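Local coordinates for N-acetyl-beta-D glucosaminidase (Rhizomucor miehei CAU432, PDB 4ZM6), which probably hydrolyses terminal beta-N-acetylglucosamine residues through its glycoside hydrolase family 3 part and acetylates glucosamine from acetyl-CoA through its GCN5-related acetyltransferase region, at residues P372-N377 with D532-A537. Numbering follows the deposited sequence.
Sequences PTVVTN and DAIAPA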
loop_
_atom_site.group_PDB
_atom_site.type_symbol
_atom_site.label_atom_id
_atom_site.label_comp_id
_atom_site.label_asym_id
_atom_site.label_seq_id
_atom_site.Cartn_x
_atom_site.Cartn_y
_atom_site.Cartn_z
ATOM N N PRO A 372 23.131 -14.991 12.531
ATOM C CA PRO A 372 24.262 -14.115 12.233
ATOM C C PRO A 372 24.547 -13.957 10.741
ATOM O O PRO A 372 24.281 -14.867 9.951
ATOM C CB PRO A 372 25.437 -14.795 12.941
ATOM C CG PRO A 372 25.053 -16.225 13.010
ATOM C CD PRO A 372 23.562 -16.243 13.174
ATOM N N THR A 373 25.080 -12.791 10.385
ATOM C CA THR A 373 25.361 -12.422 9.009
ATOM C C THR A 373 26.863 -12.200 8.826
ATOM O O THR A 373 27.501 -11.543 9.646
ATOM C CB THR A 373 24.639 -11.110 8.633
ATOM O OG1 THR A 373 23.282 -11.146 9.093
ATOM C CG2 THR A 373 24.665 -10.891 7.133
ATOM N N VAL A 374 27.420 -12.756 7.755
ATOM C CA VAL A 374 28.766 -12.420 7.313
ATOM C C VAL A 374 28.598 -11.223 6.394
ATOM O O VAL A 374 27.960 -11.329 5.345
ATOM C CB VAL A 374 29.417 -13.580 6.548
ATOM C CG1 VAL A 374 30.775 -13.168 6.012
ATOM C CG2 VAL A 374 29.535 -14.805 7.449
ATOM N N VAL A 375 29.162 -10.086 6.793
ATOM C CA VAL A 375 28.932 -8.823 6.105
ATOM C C VAL A 375 30.004 -8.572 5.045
ATOM O O VAL A 375 29.695 -8.182 3.919
ATOM C CB VAL A 375 28.882 -7.662 7.115
ATOM C CG1 VAL A 375 28.616 -6.339 6.413
ATOM C CG2 VAL A 375 27.818 -7.927 8.166
ATOM N N THR A 376 31.263 -8.785 5.405
ATOM C CA THR A 376 32.341 -8.743 4.421
ATOM C C THR A 376 33.284 -9.910 4.633
ATOM O O THR A 376 33.383 -10.461 5.725
ATOM C CB THR A 376 33.134 -7.413 4.447
ATOM O OG1 THR A 376 33.759 -7.234 5.721
ATOM C CG2 THR A 376 32.212 -6.228 4.163
ATOM N N ASN A 377 33.960 -10.285 3.557
ATOM C CA ASN A 377 34.859 -11.422 3.551
ATOM C C ASN A 377 35.727 -11.316 2.296
ATOM O O ASN A 377 35.773 -12.224 1.460
ATOM C CB ASN A 377 34.048 -12.726 3.580
ATOM C CG ASN A 377 34.885 -13.939 3.939
ATOM O OD1 ASN A 377 36.014 -13.829 4.419
ATOM N ND2 ASN A 377 34.325 -15.109 3.714
ATOM N N ASP A 532 30.017 -2.698 -0.098
ATOM C CA ASP A 532 30.235 -3.988 -0.759
ATOM C C ASP A 532 29.766 -5.162 0.113
ATOM O O ASP A 532 30.398 -6.224 0.133
ATOM C CB ASP A 532 31.708 -4.152 -1.195
ATOM C CG ASP A 532 32.698 -3.970 -0.049
ATOM O OD1 ASP A 532 32.676 -2.906 0.609
ATOM O OD2 ASP A 532 33.512 -4.888 0.180
ATOM N N ALA A 533 28.645 -4.970 0.812
ATOM C CA ALA A 533 28.038 -6.030 1.615
ATOM C C ALA A 533 27.788 -7.268 0.744
ATOM O O ALA A 533 27.430 -7.138 -0.423
ATOM C CB ALA A 533 26.739 -5.535 2.240
ATOM N N ILE A 534 28.008 -8.457 1.305
ATOM C CA ILE A 534 27.831 -9.713 0.561
ATOM C C ILE A 534 26.353 -10.043 0.407
ATOM O O ILE A 534 25.638 -10.187 1.399
ATOM C CB ILE A 534 28.513 -10.911 1.263
ATOM C CG1 ILE A 534 30.032 -10.749 1.254
ATOM C CG2 ILE A 534 28.126 -12.230 0.591
ATOM C CD1 ILE A 534 30.741 -11.718 2.170
ATOM N N ALA A 535 25.914 -10.194 -0.840
ATOM C CA ALA A 535 24.518 -10.490 -1.147
ATOM C C ALA A 535 24.299 -11.997 -1.324
ATOM O O ALA A 535 24.858 -12.593 -2.246
ATOM C CB ALA A 535 24.101 -9.752 -2.411
ATOM N N PRO A 536 23.489 -12.624 -0.445
ATOM C CA PRO A 536 23.073 -13.995 -0.749
ATOM C C PRO A 536 22.096 -14.007 -1.926
ATOM O O PRO A 536 21.543 -12.959 -2.272
ATOM C CB PRO A 536 22.377 -14.449 0.539
ATOM C CG PRO A 536 21.882 -13.190 1.162
ATOM C CD PRO A 536 22.904 -12.139 0.822
ATOM N N ALA A 537 21.901 -15.170 -2.543
ATOM C CA ALA A 537 20.933 -15.306 -3.633
ATOM C C ALA A 537 19.553 -14.981 -3.077
ATOM O O ALA A 537 19.107 -15.609 -2.113
ATOM C CB ALA A 537 20.960 -16.710 -4.215
#
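The flat peptide joining Thr376 to Asn377 carries the terminal methyl of Ile534 over one face: CD1 of Ile534 stands 4.0 Å from Thr376 C and a little nearer the amide nitrogen of Asn377. The carbonyl of the preceding peptide is met at its oxygen. The main-chain N-H of Ile534 bonds to Val375 O at 3.1 Å, fairly straight at the hydrogen (155°) and with the donor tilted 23° from the carbonyl plane, and the CA of Ala533 adds a weaker CA-H...O contact of 3.6 Å to Val375 O. The methyl of Ala533 is small and lies to the side, so it does not stand between its CA and the carbonyl.

Isoleucine suits its place through its unbranched CG1-CD1 arm. CG1 lies beside its own N (chi1 -67°), and the extended chain beyond brings CD1 to 3.7 Å from Asn377 CB and 4.1 Å from Val374 CG1. The branched Val374 offers that methyl obliquely. Asn377 is split: its CB packs on the isoleucine methyl, while ND2 donates to Leu382 O. At the other end, the Asp532 carboxylate only grazes the methyl of Thr376 and forms its salt bridge with Arg378.

Across these two segments one backbone hydrogen bond and the Ile534 side chain join strand 373-377 to the loop that runs on to strand 540-543 of the acetyltransferase sheet. Tyr495 on strand 494-497 is opposed by two residues, Val375 and Thr376, a classic beta bulge. The bulged strand, antiparallel to 494-497, borders a mixed sheet that is otherwise parallel, consistent with the alpha/beta sandwich domain of family 3 glycosidases.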